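Local coordinates for protein pyruvate formate-lyase 2 (Archaeoglobus fulgidus, PDB 2F3O) that is of unknown substrate but, as a glycyl radical enzyme of the pyruvate formate-lyase type, probably acts as a lyase through an organic radical, at residues V146-A151 / A441-V446; Q324-Q329 / M632-G637. All coordinates share one frame; numbering follows the deposited sequence.

Contact 1 (V146-A151 / A441-V446); sequences VLTEIA and AALINV
Leu-147 and Ala-442 form the tight side of this contact. CD1 of Leu-147 reaches CB of Ala-442 at 3.7 Å. The backbones run antiparallel, their directions 175° apart, and these two residues are a non-hydrogen-bonded pair. Their side chains lie on the face of the sheet that helix 477-508 covers, where Leu-147 also meets Val-494. Val-146 and Leu-443 are the neighbouring hydrogen-bonded pair. Two backbone bonds join them: Val-146 N to Leu-443 O and Leu-443 N to Val-146 O, each 3.0 Å. The second is the straighter, at 163°. The carbonyl oxygen of Val-146 also receives a CA-H contact from Ala-442 CA.

Strand 145-147 is an outer strand of a mixed sheet, and strand 435-445 links it to strand 535-543. This is consistent with the alpha/beta barrel of glycyl radical enzymes, where helices pack outside the strands.

The face carrying Val-146 and Leu-443 is looser. Val-146 CG1 comes no nearer to Leu-443 CB than 4.4 Å, and Val-146 is partly exposed. Phe-638 and Thr-634 of helix 634-640 pack on this side. Thr-148 is also partly exposed, and its side chain is about 4 Å from a bound triethylene glycol at the nearest atoms, a molecule probably from the crystallisation liquor. Its backbone N still bonds to Ala-441 O at 3.0 Å. Its OG1 bonds to Asp-440 O, just before the partner segment.

Glu-149 closes the buried end. Its CG is anti to its own carbonyl carbon (chi1 -68°), and the extended chain beyond carries the carboxylate alongside the Ala-441 methyl. OE1 lies 3.4 Å from Ala-441 CB. The carboxylate is gripped by two serines, OE1 by Ser-438 OG and OE2 by Ser-498 OG.

Contact 2 (Q324-Q329 / M632-G637); sequences QYFSGQ and MTTNVG
Tyr-325 lays one ring face against Gly-637. Gly-637 CA stands 3.9 Å from the ring centroid, 24° off the normal, a CH-pi contact. Gly-637 has no side chain, which lets the ring lie close over its CA. Thr-634 CB sits at the ring edge, in its plane. Tyr-325 OH bonds outside the contact, to Gly-142 O. Thr-633 makes the polar join. Its OG1 donates to Gln-324 O at 2.9 Å, from above the carbonyl plane. The same oxygen accepts from Ser-327 N at 2.9 Å, at 162°.

The contact therefore joins the C-terminal end of helix 322-325 to the start of helix 634-640. Thr-633 is the N-cap residue of the latter, but its hydroxyl bonds to 324-329 of the same chain and makes no capping bond. An alanine here would probably leave Ser-327 N without its acceptor and Gln-324 O without this donor, loosening the hold on the turn after helix 322-325. Thr-633 N adds a weak bond to Tyr-325 O.

Beside Thr-633 in the chain, Met-632 puts CG at the edge of the Phe-326 ring, 3.6 Å from CD2. Gly-328 O bonds to Trp-753 NE1, next to Gly-752, the predicted radical site.

From the N terminus the chain meets 146-151 first, then 324-329, then 441-446 and last 632-637. Contact 1 closes a loop when strand 435-445 returns to strand 145-147, with 289 residues between the segments. Contact 2 closes another of 302 residues, running from the end of helix 322-325 to the start of helix 634-640. The two loops cross, since the segments alternate. Their centres are about 12 Å apart and they touch directly: Leu-443 CD1 packs 3.8 Å from Phe-326 CE2, and it also meets Thr-634 CG2. Val-146 adds contacts to both residues. The two-helix junction thus rests on one face of the sheet, opposite helix 477-508.

Contact 1 (V146-A151 / A441-V446)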
ATOM      1  N   VAL A 146      36.139   0.052  -1.259  1.00 40.04           N
ATOM      2  CA  VAL A 146      35.890  -1.037  -0.306  1.00 39.72           C
ATOM      3  C   VAL A 146      34.445  -1.034   0.203  1.00 39.52           C
ATOM      4  O   VAL A 146      33.849   0.023   0.412  1.00 39.80           O
ATOM      5  CB  VAL A 146      37.002  -1.170   0.810  1.00 39.47           C
ATOM      6  CG1 VAL A 146      37.787   0.112   0.972  1.00 39.18           C
ATOM      7  CG2 VAL A 146      36.442  -1.659   2.135  1.00 39.23           C
ATOM      8  N   LEU A 147      33.882  -2.232   0.326  1.00 39.27           N
ATOM      9  CA  LEU A 147      32.520  -2.455   0.798  1.00 38.82           C
ATOM     10  C   LEU A 147      32.566  -3.098   2.179  1.00 38.46           C
ATOM     11  O   LEU A 147      32.964  -4.250   2.312  1.00 38.14           O
ATOM     12  CB  LEU A 147      31.830  -3.424  -0.160  1.00 39.04           C
ATOM     13  CG  LEU A 147      30.941  -2.988  -1.332  1.00 38.62           C
ATOM     14  CD1 LEU A 147      31.210  -1.588  -1.786  1.00 36.86           C
ATOM     15  CD2 LEU A 147      31.092  -3.988  -2.474  1.00 38.33           C
ATOM     16  N   THR A 148      32.148  -2.375   3.205  1.00 38.30           N
ATOM     17  CA  THR A 148      32.335  -2.874   4.553  1.00 38.70           C
ATOM     18  C   THR A 148      31.208  -3.728   5.071  1.00 39.13           C
ATOM     19  O   THR A 148      31.341  -4.321   6.124  1.00 39.45           O
ATOM     20  CB  THR A 148      32.417  -1.762   5.553  1.00 38.50           C
ATOM     21  OG1 THR A 148      31.102  -1.255   5.744  1.00 37.46           O
ATOM     22  CG2 THR A 148      33.320  -0.675   5.047  1.00 38.97           C
ATOM     23  N   GLU A 149      30.091  -3.804   4.360  1.00 39.74           N
ATOM     24  CA  GLU A 149      28.934  -4.550   4.891  1.00 39.67           C
ATOM     25  C   GLU A 149      29.098  -6.057   4.831  1.00 39.69           C
ATOM     26  O   GLU A 149      28.209  -6.781   5.243  1.00 39.94           O
ATOM     27  CB  GLU A 149      27.643  -4.127   4.208  1.00 39.43           C
ATOM     28  CG  GLU A 149      27.237  -2.715   4.537  1.00 40.15           C
ATOM     29  CD  GLU A 149      26.167  -2.194   3.611  1.00 41.74           C
ATOM     30  OE1 GLU A 149      25.314  -1.403   4.062  1.00 43.69           O
ATOM     31  OE2 GLU A 149      26.171  -2.575   2.426  1.00 42.02           O
ATOM     32  N   ILE A 150      30.249  -6.506   4.332  1.00 39.97           N
ATOM     33  CA  ILE A 150      30.699  -7.896   4.390  1.00 40.39           C
ATOM     34  C   ILE A 150      30.828  -8.272   5.858  1.00 40.43           C
ATOM     35  O   ILE A 150      30.571  -9.418   6.263  1.00 40.07           O
ATOM     36  CB  ILE A 150      32.110  -8.029   3.759  1.00 40.35           C
ATOM     37  CG1 ILE A 150      32.105  -7.551   2.324  1.00 40.64           C
ATOM     38  CG2 ILE A 150      32.576  -9.465   3.726  1.00 40.78           C
ATOM     39  CD1 ILE A 150      31.768  -8.654   1.349  1.00 40.68           C
ATOM     40  N   ALA A 151      31.201  -7.274   6.651  1.00 40.41           N
ATOM     41  CA  ALA A 151      31.540  -7.471   8.043  1.00 40.67           C
ATOM     42  C   ALA A 151      30.332  -7.346   8.951  1.00 40.61           C
ATOM     43  O   ALA A 151      30.416  -7.665  10.141  1.00 40.71           O
ATOM     44  CB  ALA A 151      32.605  -6.478   8.450  1.00 40.45           C
ATOM     45  N   ALA A 441      29.209   2.370   4.750  1.00 44.09           N
ATOM     46  CA  ALA A 441      28.866   1.157   4.034  1.00 44.44           C
ATOM     47  C   ALA A 441      29.833   0.908   2.898  1.00 44.66           C
ATOM     48  O   ALA A 441      30.120  -0.250   2.562  1.00 45.21           O
ATOM     49  CB  ALA A 441      27.471   1.224   3.531  1.00 44.34           C
ATOM     50  N   ALA A 442      30.324   1.999   2.313  1.00 44.64           N
ATOM     51  CA  ALA A 442      31.427   1.931   1.357  1.00 44.29           C
ATOM     52  C   ALA A 442      32.287   3.169   1.387  1.00 44.13           C
ATOM     53  O   ALA A 442      31.888   4.226   1.879  1.00 43.44           O
ATOM     54  CB  ALA A 442      30.927   1.697  -0.056  1.00 44.38           C
ATOM     55  N   LEU A 443      33.485   3.002   0.843  1.00 44.61           N
ATOM     56  CA  LEU A 443      34.433   4.097   0.582  1.00 44.79           C
ATOM     57  C   LEU A 443      34.857   3.988  -0.883  1.00 44.73           C
ATOM     58  O   LEU A 443      35.216   2.912  -1.348  1.00 44.95           O
ATOM     59  CB  LEU A 443      35.645   3.972   1.521  1.00 44.71           C
ATOM     60  CG  LEU A 443      35.320   4.114   3.023  1.00 44.09           C
ATOM     61  CD1 LEU A 443      35.678   2.852   3.804  1.00 43.44           C
ATOM     62  CD2 LEU A 443      35.953   5.366   3.626  1.00 41.94           C
ATOM     63  N   ILE A 444      34.782   5.076  -1.628  1.00 44.74           N
ATOM     64  CA  ILE A 444      35.042   5.012  -3.066  1.00 44.96           C
ATOM     65  C   ILE A 444      36.243   5.845  -3.499  1.00 45.54           C
ATOM     66  O   ILE A 444      36.342   7.034  -3.183  1.00 45.42           O
ATOM     67  CB  ILE A 444      33.819   5.478  -3.852  1.00 44.88           C
ATOM     68  CG1 ILE A 444      32.678   4.489  -3.662  1.00 44.10           C
ATOM     69  CG2 ILE A 444      34.140   5.647  -5.325  1.00 43.47           C
ATOM     70  CD1 ILE A 444      31.352   5.064  -4.031  1.00 44.17           C
ATOM     71  N   ASN A 445      37.156   5.205  -4.220  1.00 46.13           N
ATOM     72  CA  ASN A 445      38.306   5.880  -4.802  1.00 46.84           C
ATOM     73  C   ASN A 445      37.884   6.625  -6.040  1.00 46.90           C
ATOM     74  O   ASN A 445      37.841   6.037  -7.119  1.00 46.87           O
ATOM     75  CB  ASN A 445      39.354   4.838  -5.194  1.00 47.26           C
ATOM     76  CG  ASN A 445      40.649   5.450  -5.651  1.00 48.81           C
ATOM     77  OD1 ASN A 445      40.834   6.676  -5.580  1.00 50.12           O
ATOM     78  ND2 ASN A 445      41.566   4.601  -6.125  1.00 48.27           N
ATOM     79  N   VAL A 446      37.608   7.919  -5.908  1.00 47.24           N
ATOM     80  CA  VAL A 446      37.155   8.685  -7.059  1.00 47.55           C
ATOM     81  C   VAL A 446      38.323   9.076  -7.970  1.00 48.05           C
ATOM     82  O   VAL A 446      38.115   9.475  -9.113  1.00 47.76           O
ATOM     83  CB  VAL A 446      36.311   9.909  -6.664  1.00 47.38           C
ATOM     84  CG1 VAL A 446      35.453   9.568  -5.487  1.00 47.51           C
ATOM     85  CG2 VAL A 446      37.191  11.117  -6.351  1.00 47.80           C
TER

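Contact 2 (Q324-Q329 / M632-G637)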
ATOM      1  N   GLN A 324      45.839  -1.582   6.651  1.00 57.80           N
ATOM      2  CA  GLN A 324      46.354  -0.527   5.800  1.00 57.86           C
ATOM      3  C   GLN A 324      45.262   0.476   5.506  1.00 57.09           C
ATOM      4  O   GLN A 324      45.529   1.671   5.386  1.00 56.92           O
ATOM      5  CB  GLN A 324      46.893  -1.093   4.488  1.00 57.97           C
ATOM      6  CG  GLN A 324      48.246  -1.788   4.596  1.00 59.07           C
ATOM      7  CD  GLN A 324      48.542  -2.682   3.388  1.00 59.20           C
ATOM      8  OE1 GLN A 324      47.874  -2.595   2.348  1.00 60.84           O
ATOM      9  NE2 GLN A 324      49.547  -3.547   3.524  1.00 59.99           N
ATOM     10  N   TYR A 325      44.030  -0.014   5.380  1.00 56.42           N
ATOM     11  CA  TYR A 325      42.917   0.838   4.975  1.00 55.57           C
ATOM     12  C   TYR A 325      42.209   1.424   6.183  1.00 55.40           C
ATOM     13  O   TYR A 325      41.492   2.415   6.065  1.00 55.07           O
ATOM     14  CB  TYR A 325      41.923   0.073   4.112  1.00 55.02           C
ATOM     15  CG  TYR A 325      42.414  -0.301   2.733  1.00 54.43           C
ATOM     16  CD1 TYR A 325      43.147  -1.461   2.527  1.00 54.88           C
ATOM     17  CD2 TYR A 325      42.113   0.486   1.621  1.00 54.70           C
ATOM     18  CE1 TYR A 325      43.598  -1.824   1.243  1.00 55.37           C
ATOM     19  CE2 TYR A 325      42.544   0.119   0.325  1.00 54.17           C
ATOM     20  CZ  TYR A 325      43.294  -1.031   0.153  1.00 54.18           C
ATOM     21  OH  TYR A 325      43.730  -1.414  -1.086  1.00 52.89           O
ATOM     22  N   PHE A 326      42.419   0.824   7.351  1.00 55.52           N
ATOM     23  CA  PHE A 326      41.769   1.306   8.576  1.00 55.85           C
ATOM     24  C   PHE A 326      42.725   1.419   9.775  1.00 56.09           C
ATOM     25  O   PHE A 326      42.359   1.051  10.897  1.00 56.45           O
ATOM     26  CB  PHE A 326      40.562   0.425   8.936  1.00 55.51           C
ATOM     27  CG  PHE A 326      39.537   0.325   7.843  1.00 55.78           C
ATOM     28  CD1 PHE A 326      39.545  -0.738   6.947  1.00 56.86           C
ATOM     29  CD2 PHE A 326      38.582   1.305   7.687  1.00 55.32           C
ATOM     30  CE1 PHE A 326      38.611  -0.814   5.921  1.00 56.27           C
ATOM     31  CE2 PHE A 326      37.651   1.230   6.669  1.00 55.18           C
ATOM     32  CZ  PHE A 326      37.666   0.172   5.789  1.00 55.62           C
ATOM     33  N   SER A 327      43.929   1.951   9.534  1.00 55.94           N
ATOM     34  CA  SER A 327      45.004   2.004  10.539  1.00 55.62           C
ATOM     35  C   SER A 327      44.652   2.904  11.702  1.00 55.23           C
ATOM     36  O   SER A 327      43.985   3.917  11.522  1.00 55.61           O
ATOM     37  CB  SER A 327      46.298   2.531   9.910  1.00 55.89           C
ATOM     38  OG  SER A 327      47.442   1.956  10.519  1.00 55.92           O
ATOM     39  N   GLY A 328      45.090   2.542  12.897  1.00 54.37           N
ATOM     40  CA  GLY A 328      44.843   3.392  14.038  1.00 53.17           C
ATOM     41  C   GLY A 328      43.781   2.892  14.970  1.00 52.61           C
ATOM     42  O   GLY A 328      43.154   3.684  15.677  1.00 52.45           O
ATOM     43  N   GLN A 329      43.587   1.578  14.959  1.00 52.42           N
ATOM     44  CA  GLN A 329      42.723   0.891  15.919  1.00 52.36           C
ATOM     45  C   GLN A 329      41.307   1.460  15.974  1.00 52.09           C
ATOM     46  O   GLN A 329      40.821   1.882  17.030  1.00 52.38           O
ATOM     47  CB  GLN A 329      43.358   0.898  17.306  1.00 52.51           C
ATOM     48  CG  GLN A 329      44.702   0.216  17.352  1.00 52.92           C
ATOM     49  CD  GLN A 329      45.307   0.256  18.731  1.00 53.54           C
ATOM     50  OE1 GLN A 329      45.221   1.269  19.435  1.00 53.95           O
ATOM     51  NE2 GLN A 329      45.927  -0.847  19.134  1.00 53.81           N
ATOM     52  N   MET A 632      38.785   7.327   6.403  1.00 46.20           N
ATOM     53  CA  MET A 632      39.508   6.401   7.312  1.00 46.71           C
ATOM     54  C   MET A 632      40.991   6.494   6.984  1.00 46.87           C
ATOM     55  O   MET A 632      41.517   7.593   6.908  1.00 47.05           O
ATOM     56  CB  MET A 632      39.004   4.946   7.270  1.00 46.67           C
ATOM     57  CG  MET A 632      37.535   4.768   7.670  1.00 46.72           C
ATOM     58  SD  MET A 632      37.026   5.655   9.158  1.00 47.73           S
ATOM     59  CE  MET A 632      37.998   4.834  10.422  1.00 46.23           C
ATOM     60  N   THR A 633      41.671   5.377   6.762  1.00 47.15           N
ATOM     61  CA  THR A 633      42.989   5.496   6.136  1.00 47.52           C
ATOM     62  C   THR A 633      42.995   4.871   4.753  1.00 48.02           C
ATOM     63  O   THR A 633      44.043   4.460   4.271  1.00 48.05           O
ATOM     64  CB  THR A 633      44.200   4.969   6.998  1.00 47.38           C
ATOM     65  OG1 THR A 633      44.175   3.545   7.099  1.00 47.07           O
ATOM     66  CG2 THR A 633      44.213   5.573   8.388  1.00 46.76           C
ATOM     67  N   THR A 634      41.828   4.814   4.108  1.00 48.64           N
ATOM     68  CA  THR A 634      41.744   4.247   2.761  1.00 49.32           C
ATOM     69  C   THR A 634      42.294   5.191   1.711  1.00 49.86           C
ATOM     70  O   THR A 634      42.522   4.775   0.587  1.00 49.70           O
ATOM     71  CB  THR A 634      40.305   3.876   2.315  1.00 49.35           C
ATOM     72  OG1 THR A 634      39.563   5.071   2.038  1.00 49.30           O
ATOM     73  CG2 THR A 634      39.581   3.034   3.356  1.00 49.64           C
ATOM     74  N   ASN A 635      42.499   6.460   2.064  1.00 50.68           N
ATOM     75  CA  ASN A 635      43.168   7.377   1.148  1.00 51.61           C
ATOM     76  C   ASN A 635      44.596   6.929   0.922  1.00 52.18           C
ATOM     77  O   ASN A 635      45.128   7.086  -0.183  1.00 52.46           O
ATOM     78  CB  ASN A 635      43.147   8.814   1.643  1.00 51.61           C
ATOM     79  CG  ASN A 635      44.013   9.020   2.841  1.00 52.75           C
ATOM     80  OD1 ASN A 635      43.960   8.246   3.796  1.00 55.03           O
ATOM     81  ND2 ASN A 635      44.830  10.057   2.809  1.00 53.67           N
ATOM     82  N   VAL A 636      45.190   6.335   1.961  1.00 52.51           N
ATOM     83  CA  VAL A 636      46.503   5.732   1.858  1.00 52.87           C
ATOM     84  C   VAL A 636      46.407   4.418   1.081  1.00 53.27           C
ATOM     85  O   VAL A 636      47.155   4.196   0.123  1.00 53.59           O
ATOM     86  CB  VAL A 636      47.129   5.497   3.249  1.00 52.77           C
ATOM     87  CG1 VAL A 636      48.487   4.779   3.130  1.00 52.38           C
ATOM     88  CG2 VAL A 636      47.262   6.819   3.992  1.00 52.75           C
ATOM     89  N   GLY A 637      45.468   3.568   1.480  1.00 53.52           N
ATOM     90  CA  GLY A 637      45.348   2.241   0.904  1.00 53.63           C
ATOM     91  C   GLY A 637      45.084   2.285  -0.587  1.00 53.97           C
ATOM     92  O   GLY A 637      45.735   1.557  -1.352  1.00 53.84           O
TER